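PDB 7AGO: N-acetylmuramoyl-L-alanine amidase from Mycobacteroides abscessus, which probably hydrolyses, with the help of a zinc ion, the amide bond that joins N-acetylmuramic acid to the L-alanine of the stem peptide in cell-wall peptidoglycan. Local coordinates for residues A[12-17]-A[74-79]; A[101-106]-A[176-181]. One frame throughout, in Å; residues are numbered along the deposited sequence.

Contact 1. Residues A[12-17]-A[74-79]. With ZN (zinc ion), chain D; ZGL (D-alpha-glutamine), chain B.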
loop_
_atom_site.group_PDB
_atom_site.type_symbol
_atom_site.label_atom_id
_atom_site.label_comp_id
_atom_site.label_asym_id
_atom_site.label_seq_id
_atom_site.Cartn_x
_atom_site.Cartn_y
_atom_site.Cartn_z
ATOM N N LEU A 12 -4.371 1.852 -7.482
ATOM C CA LEU A 12 -4.427 1.726 -6.033
ATOM C C LEU A 12 -4.765 0.292 -5.664
ATOM O O LEU A 12 -5.683 -0.301 -6.239
ATOM C CB LEU A 12 -5.474 2.675 -5.448
ATOM C CG LEU A 12 -5.296 4.151 -5.813
ATOM C CD1 LEU A 12 -6.486 4.975 -5.315
ATOM C CD2 LEU A 12 -3.983 4.672 -5.236
ATOM N N ASP A 13 -4.028 -0.260 -4.704
ATOM C CA ASP A 13 -4.220 -1.644 -4.268
ATOM C C ASP A 13 -4.589 -1.656 -2.793
ATOM O O ASP A 13 -3.703 -1.533 -1.934
ATOM C CB ASP A 13 -2.948 -2.468 -4.495
ATOM C CG ASP A 13 -3.016 -3.830 -3.843
ATOM O OD1 ASP A 13 -4.100 -4.453 -3.914
ATOM O OD2 ASP A 13 -1.994 -4.284 -3.271
ATOM N N PRO A 14 -5.872 -1.827 -2.446
ATOM C CA PRO A 14 -6.229 -2.064 -1.041
ATOM C C PRO A 14 -5.903 -3.505 -0.674
ATOM O O PRO A 14 -6.525 -4.444 -1.170
ATOM C CB PRO A 14 -7.744 -1.791 -1.017
ATOM C CG PRO A 14 -8.221 -1.886 -2.449
ATOM C CD PRO A 14 -7.013 -2.003 -3.361
ATOM N N GLY A 15 -4.917 -3.669 0.206
ATOM C CA GLY A 15 -4.370 -4.993 0.455
ATOM C C GLY A 15 -5.401 -5.961 1.004
ATOM O O GLY A 15 -6.313 -5.586 1.742
ATOM N N HIS A 16 -5.220 -7.235 0.636
ATOM C CA HIS A 16 -6.011 -8.392 1.064
ATOM C C HIS A 16 -7.416 -8.397 0.473
ATOM O O HIS A 16 -7.793 -7.484 -0.273
ATOM C CB HIS A 16 -6.049 -8.477 2.588
ATOM C CG HIS A 16 -4.692 -8.357 3.205
ATOM N ND1 HIS A 16 -3.781 -9.396 3.219
ATOM C CD2 HIS A 16 -4.065 -7.298 3.769
ATOM C CE1 HIS A 16 -2.657 -8.980 3.782
ATOM N NE2 HIS A 16 -2.808 -7.715 4.134
ATOM N N ASN A 17 -8.176 -9.452 0.784
ATOM C CA ASN A 17 -9.486 -9.719 0.204
ATOM C C ASN A 17 -10.603 -9.383 1.183
ATOM O O ASN A 17 -10.430 -9.428 2.401
ATOM C CB ASN A 17 -9.647 -11.203 -0.162
ATOM C CG ASN A 17 -8.715 -11.675 -1.252
ATOM O OD1 ASN A 17 -8.218 -10.899 -2.066
ATOM N ND2 ASN A 17 -8.498 -12.995 -1.292
ATOM N N ALA A 74 -7.344 3.475 -11.148
ATOM C CA ALA A 74 -7.929 2.139 -11.133
ATOM C C ALA A 74 -7.611 1.495 -9.793
ATOM O O ALA A 74 -6.753 1.976 -9.045
ATOM C CB ALA A 74 -7.415 1.280 -12.291
ATOM N N MET A 75 -8.321 0.401 -9.496
ATOM C CA MET A 75 -8.126 -0.385 -8.286
ATOM C C MET A 75 -7.944 -1.855 -8.642
ATOM O O MET A 75 -8.352 -2.316 -9.713
ATOM C CB MET A 75 -9.309 -0.248 -7.314
ATOM C CG MET A 75 -9.587 1.187 -6.875
ATOM S SD MET A 75 -10.903 1.285 -5.641
ATOM C CE MET A 75 -12.285 0.513 -6.497
ATOM N N THR A 76 -7.338 -2.598 -7.712
ATOM C CA THR A 76 -7.061 -4.023 -7.895
ATOM C C THR A 76 -8.171 -4.928 -7.379
ATOM O O THR A 76 -8.100 -6.149 -7.588
ATOM C CB THR A 76 -5.772 -4.409 -7.169
ATOM O OG1 THR A 76 -5.900 -4.013 -5.795
ATOM C CG2 THR A 76 -4.561 -3.703 -7.792
ATOM N N ARG A 77 -9.160 -4.386 -6.670
ATOM C CA ARG A 77 -10.340 -5.173 -6.339
ATOM C C ARG A 77 -11.561 -4.266 -6.325
ATOM O O ARG A 77 -11.446 -3.037 -6.305
ATOM C CB ARG A 77 -10.193 -5.910 -5.001
ATOM C CG ARG A 77 -9.905 -5.037 -3.799
ATOM C CD ARG A 77 -9.994 -5.894 -2.551
ATOM N NE ARG A 77 -9.316 -5.360 -1.367
ATOM C CZ ARG A 77 -9.893 -5.179 -0.185
ATOM N NH1 ARG A 77 -11.198 -5.419 -0.027
ATOM N NH2 ARG A 77 -9.166 -4.755 0.851
ATOM N N GLY A 78 -12.738 -4.897 -6.345
ATOM C CA GLY A 78 -13.987 -4.178 -6.544
ATOM C C GLY A 78 -14.969 -4.284 -5.390
ATOM O O GLY A 78 -16.106 -3.822 -5.502
ATOM N N ASP A 79 -14.555 -4.898 -4.288
ATOM C CA ASP A 79 -15.452 -5.066 -3.152
ATOM C C ASP A 79 -14.632 -5.374 -1.911
ATOM O O ASP A 79 -13.428 -5.632 -1.978
ATOM C CB ASP A 79 -16.466 -6.191 -3.388
ATOM C CG ASP A 79 -15.800 -7.556 -3.476
ATOM O OD1 ASP A 79 -15.303 -8.055 -2.443
ATOM O OD2 ASP A 79 -15.760 -8.114 -4.592
HETATM ZN ZN ZN D . -1.386 -6.385 4.846
HETATM C CD ZGL B . 0.003 -10.365 1.318
HETATM N N ZGL B . 1.589 -9.111 2.741
HETATM O O2 ZGL B . -0.678 -9.341 1.242
HETATM N N1 ZGL B . -0.392 -11.551 0.873
HETATM C CA ZGL B . 1.389 -10.331 1.951
HETATM C CB ZGL B . 2.454 -10.522 0.865
HETATM C C ZGL B . 3.324 -9.626 -1.389
HETATM C CG ZGL B . 2.329 -9.497 -0.247
HETATM O OXT ZGL B . 4.195 -10.532 -1.338
HETATM O O ZGL B . 3.220 -8.826 -2.325
HETATM O O HOH W 1 -0.042 -5.824 6.366
#
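Arg77 reaches across to the end of strand 9-14 and the turn after it, bonding carbonyl groups there, a clear case of one long side chain bracing the backbone beside a metal ligand. Its NE donates to Pro14 O at 2.9 Å, a nearly straight bond with the oxygen at the edge of the guanidinium and in its plane. NH2 adds weak bonds to the same oxygen and to Gly15 O. The carbonyl of His16 lies over one face of the group instead, and NH1 turns to its own segment and binds Asp79 O (3.0 Å). Arg77 CG stands between the backbone N and the carbonyl carbon (chi1 57°); from there the chain runs extended to NE, past the ring of Pro14, whose CG is 3.8 Å from Arg77 CG. Nearer the sheet, Thr76 OG1 donates to Asp13 OD1 at 2.6 Å, meeting the carboxylate on its anti side and 20° out of its plane. Within the sheet the backbones pair in parallel: Leu12 N binds Ala74 O (2.9 Å), and Thr76 N returns to Leu12 O (3.2 Å).

Helix 87-96 supplies further support through Arg90, which forms a salt bridge with Asp13 and also bonds the carbonyls of Pro14 and His16, so two arginines gather on this buried turn. What the turn presents is His16, whose NE2 binds the zinc ion at 2.1 Å while ND1 is held by Thr40 O. His16 CE1 also lies 3.2 Å from O2 of the bound D-alpha-glutamine. A histidine ligand delivered just beyond the C-terminal end of a parallel strand is characteristic of the zinc site in this N-acetylmuramoyl-L-alanine amidase family.

Contact 2. Residues A[101-106]-A[176-181]. With ZN (zinc ion), chain D; ALA (alanine), chain C.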
loop_
_atom_site.group_PDB
_atom_site.type_symbol
_atom_site.label_atom_id
_atom_site.label_comp_id
_atom_site.label_asym_id
_atom_site.label_seq_id
_atom_site.Cartn_x
_atom_site.Cartn_y
_atom_site.Cartn_z
ATOM N N ALA A 101 2.246 5.712 -11.472
ATOM C CA ALA A 101 2.573 5.364 -10.097
ATOM C C ALA A 101 1.545 4.368 -9.583
ATOM O O ALA A 101 0.381 4.392 -9.992
ATOM C CB ALA A 101 2.617 6.608 -9.194
ATOM N N VAL A 102 1.990 3.496 -8.679
ATOM C CA VAL A 102 1.138 2.486 -8.061
ATOM C C VAL A 102 1.330 2.563 -6.553
ATOM O O VAL A 102 2.467 2.592 -6.073
ATOM C CB VAL A 102 1.480 1.073 -8.571
ATOM C CG1 VAL A 102 0.609 0.031 -7.881
ATOM C CG2 VAL A 102 1.296 0.996 -10.078
ATOM N N VAL A 103 0.233 2.580 -5.800
ATOM C CA VAL A 103 0.324 2.593 -4.344
ATOM C C VAL A 103 -0.504 1.450 -3.790
ATOM O O VAL A 103 -1.710 1.367 -4.060
ATOM C CB VAL A 103 -0.141 3.930 -3.739
ATOM C CG1 VAL A 103 -0.114 3.850 -2.227
ATOM C CG2 VAL A 103 0.747 5.062 -4.226
ATOM N N SER A 104 0.138 0.590 -3.005
ATOM C CA SER A 104 -0.526 -0.472 -2.261
ATOM C C SER A 104 -0.678 -0.034 -0.807
ATOM O O SER A 104 0.255 0.521 -0.223
ATOM C CB SER A 104 0.288 -1.768 -2.350
ATOM O OG SER A 104 -0.337 -2.825 -1.645
ATOM N N ILE A 105 -1.859 -0.269 -0.232
ATOM C CA ILE A 105 -2.179 0.197 1.113
ATOM C C ILE A 105 -2.403 -1.007 2.012
ATOM O O ILE A 105 -3.239 -1.870 1.711
ATOM C CB ILE A 105 -3.417 1.115 1.123
ATOM C CG1 ILE A 105 -3.137 2.394 0.328
ATOM C CG2 ILE A 105 -3.832 1.432 2.553
ATOM C CD1 ILE A 105 -1.986 3.242 0.899
ATOM N N HIS A 106 -1.681 -1.038 3.133
ATOM C CA HIS A 106 -1.774 -2.114 4.107
ATOM C C HIS A 106 -1.814 -1.499 5.500
ATOM O O HIS A 106 -1.554 -0.307 5.681
ATOM C CB HIS A 106 -0.576 -3.078 3.983
ATOM C CG HIS A 106 -0.689 -4.053 2.847
ATOM N ND1 HIS A 106 -0.912 -5.397 3.048
ATOM C CD2 HIS A 106 -0.612 -3.882 1.505
ATOM C CE1 HIS A 106 -0.977 -6.013 1.879
ATOM N NE2 HIS A 106 -0.796 -5.116 0.926
ATOM N N PRO A 176 6.691 2.638 -11.142
ATOM C CA PRO A 176 7.036 3.049 -9.772
ATOM C C PRO A 176 5.933 2.656 -8.799
ATOM O O PRO A 176 4.755 2.939 -9.022
ATOM C CB PRO A 176 7.178 4.574 -9.880
ATOM C CG PRO A 176 7.527 4.818 -11.304
ATOM C CD PRO A 176 6.737 3.781 -12.075
ATOM N N LYS A 177 6.326 1.998 -7.713
ATOM C CA LYS A 177 5.357 1.423 -6.790
ATOM C C LYS A 177 5.920 1.448 -5.376
ATOM O O LYS A 177 7.111 1.202 -5.174
ATOM C CB LYS A 177 5.007 -0.025 -7.185
ATOM C CG LYS A 177 4.008 -0.688 -6.238
ATOM C CD LYS A 177 3.508 -2.044 -6.751
ATOM C CE LYS A 177 2.566 -2.682 -5.719
ATOM N NZ LYS A 177 2.012 -3.996 -6.190
ATOM N N VAL A 178 5.049 1.734 -4.403
ATOM C CA VAL A 178 5.366 1.571 -2.991
ATOM C C VAL A 178 4.201 0.861 -2.318
ATOM O O VAL A 178 3.052 0.941 -2.767
ATOM C CB VAL A 178 5.654 2.914 -2.280
ATOM C CG1 VAL A 178 6.883 3.589 -2.887
ATOM C CG2 VAL A 178 4.432 3.849 -2.360
ATOM N N LEU A 179 4.511 0.141 -1.244
ATOM C CA LEU A 179 3.499 -0.479 -0.393
ATOM C C LEU A 179 3.593 0.238 0.946
ATOM O O LEU A 179 4.599 0.106 1.654
ATOM C CB LEU A 179 3.731 -1.986 -0.251
ATOM C CG LEU A 179 2.647 -2.835 0.438
ATOM C CD1 LEU A 179 2.855 -4.332 0.153
ATOM C CD2 LEU A 179 2.618 -2.589 1.948
ATOM N N VAL A 180 2.552 0.992 1.290
ATOM C CA VAL A 180 2.541 1.791 2.509
ATOM C C VAL A 180 1.791 1.014 3.578
ATOM O O VAL A 180 0.593 0.748 3.431
ATOM C CB VAL A 180 1.897 3.169 2.283
ATOM C CG1 VAL A 180 1.965 3.988 3.560
ATOM C CG2 VAL A 180 2.602 3.917 1.157
ATOM N N GLU A 181 2.502 0.630 4.638
ATOM C CA GLU A 181 1.890 0.143 5.869
ATOM C C GLU A 181 1.587 1.368 6.724
ATOM O O GLU A 181 2.509 2.011 7.237
ATOM C CB GLU A 181 2.832 -0.818 6.593
ATOM C CG GLU A 181 3.058 -2.160 5.875
ATOM C CD GLU A 181 1.961 -3.152 6.169
ATOM O OE1 GLU A 181 1.009 -2.755 6.878
ATOM O OE2 GLU A 181 2.045 -4.319 5.698
HETATM ZN ZN ZN D . -1.386 -6.385 4.846
HETATM N N ALA C . 3.600 -7.792 5.476
HETATM C CA ALA C . 2.706 -7.651 4.330
HETATM C C ALA C . 2.657 -8.945 3.521
HETATM O O ALA C . 3.530 -9.805 3.681
HETATM C CB ALA C . 3.148 -6.485 3.451
HETATM O O HOH W 1 -0.042 -5.824 6.366
#
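His106 and Glu181 both carry CG anti to the carbonyl carbon, and a further bend at chi2, -83°, folds the glutamate chain back so that its carboxylate comes against His106 CB, with OE1 at 3.3 Å. Ring and carboxylate planes stand 56° apart. Leu179, from the same strand as Glu181, meets the ring obliquely, its CD2 being 3.5 Å from His106 CD2, while CB of the bound alanine lies over one ring face. His106 ND1 binds the zinc ion at 2.1 Å. The zinc-bound water in turn donates to Glu181 OE2 at 2.7 Å.

Away from the metal, the two strands run parallel in unbroken register. Ser104 N to Val178 O is almost straight (177°), and Val180 N answers to Ser104 O. Val103, Ile105, Val178 and Val180 form the opposite, apolar face, covered partly by helices 132-147 and 197-216. Further along, the extended Lys177 crosses Val102, its CD 3.7 Å from Val102 CG1, and ends in a salt bridge with Glu94. Metal ligand and water-binding glutamate on adjacent central strands are consistent with the active site of a zinc-dependent amidase.

Contacts 1 and 2 follow one another along the chain but join side by side in one mixed sheet, where strands 9-14 and 101-108 are neighbours. Their centres are 11 Å apart. Asp13 O probably accepts a hydrogen bond from Ile105 N (2.8 Å), and the carboxylate of Asp13 also spans the seam, OD2 lying 2.7 Å from Ser104 OG in another probable bond. At the zinc ion the two contacts converge: His16 NE2 and His106 ND1 are 3.2 Å apart, and Glu51 is a further protein ligand. Alanine and D-alpha-glutamine, two components of a peptidoglycan stem peptide, lie beside this shared site, consistent with a product-like complex.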